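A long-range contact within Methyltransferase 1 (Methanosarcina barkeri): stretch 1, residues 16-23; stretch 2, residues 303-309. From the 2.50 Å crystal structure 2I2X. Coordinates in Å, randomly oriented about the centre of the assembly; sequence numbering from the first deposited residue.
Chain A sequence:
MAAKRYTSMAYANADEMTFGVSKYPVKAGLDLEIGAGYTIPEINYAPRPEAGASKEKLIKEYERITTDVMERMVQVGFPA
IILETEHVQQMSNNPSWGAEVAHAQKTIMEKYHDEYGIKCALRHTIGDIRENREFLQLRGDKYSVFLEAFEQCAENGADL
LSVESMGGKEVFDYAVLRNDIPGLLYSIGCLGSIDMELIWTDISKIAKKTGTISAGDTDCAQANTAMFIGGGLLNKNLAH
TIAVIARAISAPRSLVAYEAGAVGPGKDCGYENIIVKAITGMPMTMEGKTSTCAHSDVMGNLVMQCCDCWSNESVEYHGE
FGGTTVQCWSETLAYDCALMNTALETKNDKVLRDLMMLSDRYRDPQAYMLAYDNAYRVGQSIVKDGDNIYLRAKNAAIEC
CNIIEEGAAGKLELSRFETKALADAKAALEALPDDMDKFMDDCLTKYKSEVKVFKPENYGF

Stretch 1 16-23: EMTFGVSK
Stretch 2 (303-309) VMQCCDC

Two segments whose touching residues are at least 285 positions apart in sequence meet here through contacts that nearly all involve a main-chain atom on at least one side, burying 351 Å² in total. The register is set by two CA pairs, Phe 19 CA to Cys 306 CA at 3.7 Å and Gly 20 CA to Asp 308 CA at 4.3 Å, so the two chains advance in the same sense through this short passage.

Glu 16 (phi/psi -82/-19) stands clear of the second stretch. Met 17 (-77/140; chi1 m, chi2 t, chi3 p) makes the first contact: its CA-to-CB bond points toward the partner, and Met 17 CB lies 3.7 Å from Cys 306 SG, an apolar packing contact. Cys 306 holds its sulfur in the m rotamer.

Thr 18 is extended (-153/172; chi1 t), with CB directed away, and so contributes main chain: Thr 18 O is 3.6 Å from Cys 306 CA, while OG1 is hydrogen-bonded elsewhere in the structure.

Phe 19 (-85/153) has chi1 at 52° (p) and chi2 at -119°. Its CA-to-CB bond points sideways, and the side chain runs beside the carbonyls of the turn, Phe 19 CB lying 3.4 Å from Met 304 O and Phe 19 CD1 3.4 Å from Gln 305 O. Both oxygens approach the ring obliquely. The turn is braced internally by a backbone hydrogen bond from Cys 307 N to Met 304 O (3.1 Å), with Gln 305 (-46/-36) and Cys 306 (-141/25) at its corners; Met 304 (-83/-18) belongs to a 3-10 segment. Phe 19 CA also comes within 3.3 Å of Cys 307 O.

That same carbonyl accepts the one hydrogen bond across the contact, from Gly 20 N to Cys 307 O, 2.8 Å long with an N-H...O angle of 162°, hence short and nearly straight. Cys 307 (-69/158; chi1 p) turns its CB away, leaving its backbone to make the bond. Gly 20 adopts 70/-5, a positive phi that by itself favours glycine; an ideal CB would point away, 4.8 Å from Cys 307 O.

Beyond it, Asp 308 (-109/-38; chi1 m, chi2 -90°) leaves its backbone sideways, but its carboxylate comes nearer: Asp 308 OD1 is 3.6 Å from Gly 20 C and 3.5 Å from Val 21 C. Val 21 (-128/135; chi1 4°, between wells) points its CB away. Ser 22 (-130/156; chi1 p) points toward the partner, with Ser 22 OG 3.6 Å from Asp 308 OD1. At Lys 23 (-57/-39) the chain turns a corner and contact ends.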

# COMPACT_ATOMS: atom_id res chain seq x y z
N GLU A 16 -23.75 -13.75 18.53
CA GLU A 16 -23.19 -15.06 18.19
C GLU A 16 -22.21 -14.94 17.01
O GLU A 16 -21.41 -15.87 16.75
CB GLU A 16 -24.31 -16.04 17.77
CG GLU A 16 -24.91 -16.89 18.88
CD GLU A 16 -26.13 -17.75 18.45
OE1 GLU A 16 -26.53 -17.79 17.25
OE2 GLU A 16 -26.71 -18.41 19.36
N MET A 17 -22.33 -13.84 16.27
CA MET A 17 -21.46 -13.60 15.13
C MET A 17 -20.04 -13.13 15.55
O MET A 17 -19.85 -12.34 16.50
CB MET A 17 -22.10 -12.59 14.20
CG MET A 17 -23.45 -13.06 13.61
SD MET A 17 -24.20 -11.78 12.59
CE MET A 17 -23.27 -12.10 11.11
N THR A 18 -19.06 -13.65 14.83
CA THR A 18 -17.69 -13.30 15.07
C THR A 18 -16.90 -13.46 13.77
O THR A 18 -17.43 -13.99 12.77
CB THR A 18 -17.09 -14.11 16.25
OG1 THR A 18 -15.99 -13.38 16.80
CG2 THR A 18 -16.59 -15.49 15.83
N PHE A 19 -15.64 -13.00 13.79
CA PHE A 19 -14.79 -13.16 12.62
C PHE A 19 -14.08 -14.54 12.58
O PHE A 19 -13.89 -15.17 13.62
CB PHE A 19 -13.83 -11.99 12.50
CG PHE A 19 -13.03 -11.69 13.77
CD1 PHE A 19 -13.15 -10.46 14.40
CD2 PHE A 19 -12.12 -12.61 14.28
CE1 PHE A 19 -12.39 -10.15 15.55
CE2 PHE A 19 -11.37 -12.32 15.41
CZ PHE A 19 -11.49 -11.08 16.06
N GLY A 20 -13.76 -15.02 11.38
CA GLY A 20 -13.07 -16.30 11.20
C GLY A 20 -13.88 -17.55 11.52
O GLY A 20 -13.41 -18.71 11.35
N VAL A 21 -15.09 -17.34 12.03
CA VAL A 21 -15.98 -18.47 12.13
C VAL A 21 -17.35 -18.26 11.50
O VAL A 21 -17.99 -17.22 11.63
CB VAL A 21 -16.01 -19.17 13.59
CG1 VAL A 21 -15.17 -18.46 14.61
CG2 VAL A 21 -17.42 -19.46 14.08
N SER A 22 -17.76 -19.27 10.78
CA SER A 22 -19.13 -19.28 10.35
C SER A 22 -19.75 -20.62 10.67
O SER A 22 -19.05 -21.62 10.85
CB SER A 22 -19.26 -18.87 8.89
OG SER A 22 -18.25 -19.49 8.13
N LYS A 23 -21.08 -20.60 10.80
CA LYS A 23 -21.84 -21.80 11.11
C LYS A 23 -21.59 -22.92 10.10
O LYS A 23 -21.51 -24.08 10.48
CB LYS A 23 -23.32 -21.47 11.21
CG LYS A 23 -24.17 -22.64 11.69
CD LYS A 23 -25.67 -22.29 11.79
CE LYS A 23 -26.37 -23.30 12.69
NZ LYS A 23 -27.79 -23.40 12.35
N VAL A 303 -15.74 -3.35 9.08
CA VAL A 303 -16.01 -4.50 8.22
C VAL A 303 -15.25 -5.79 8.60
O VAL A 303 -15.52 -6.86 8.04
CB VAL A 303 -15.70 -4.19 6.72
CG1 VAL A 303 -16.79 -3.27 6.13
CG2 VAL A 303 -14.30 -3.55 6.57
N MET A 304 -14.29 -5.69 9.53
CA MET A 304 -13.51 -6.87 9.93
C MET A 304 -14.31 -7.65 10.96
O MET A 304 -14.04 -8.84 11.22
CB MET A 304 -12.14 -6.49 10.54
CG MET A 304 -11.05 -6.00 9.57
SD MET A 304 -9.36 -5.66 10.23
CE MET A 304 -9.75 -4.14 11.05
N GLN A 305 -15.29 -6.96 11.55
CA GLN A 305 -15.99 -7.40 12.75
C GLN A 305 -16.39 -8.88 12.69
O GLN A 305 -16.39 -9.57 13.70
CB GLN A 305 -17.22 -6.51 12.98
CG GLN A 305 -18.32 -6.72 11.92
CD GLN A 305 -19.36 -5.62 11.85
OE1 GLN A 305 -19.68 -4.96 12.83
NE2 GLN A 305 -19.93 -5.45 10.67
N CYS A 306 -16.78 -9.33 11.49
CA CYS A 306 -17.18 -10.70 11.28
C CYS A 306 -16.69 -11.27 9.96
O CYS A 306 -17.29 -12.19 9.44
CB CYS A 306 -18.70 -10.84 11.34
SG CYS A 306 -19.46 -10.29 12.89
N CYS A 307 -15.60 -10.74 9.40
CA CYS A 307 -15.12 -11.28 8.14
C CYS A 307 -14.57 -12.69 8.32
O CYS A 307 -14.19 -13.07 9.40
CB CYS A 307 -14.04 -10.39 7.54
SG CYS A 307 -12.51 -10.34 8.52
N ASP A 308 -14.52 -13.46 7.24
CA ASP A 308 -13.83 -14.74 7.24
C ASP A 308 -12.56 -14.63 6.41
O ASP A 308 -11.52 -15.20 6.78
CB ASP A 308 -14.74 -15.85 6.73
CG ASP A 308 -15.99 -16.01 7.62
OD1 ASP A 308 -15.93 -16.80 8.60
OD2 ASP A 308 -17.01 -15.33 7.36
N CYS A 309 -12.64 -13.88 5.31
CA CYS A 309 -11.44 -13.54 4.52
C CYS A 309 -11.33 -12.03 4.41
O CYS A 309 -12.33 -11.32 4.54
CB CYS A 309 -11.46 -14.25 3.16
SG CYS A 309 -11.95 -16.00 3.33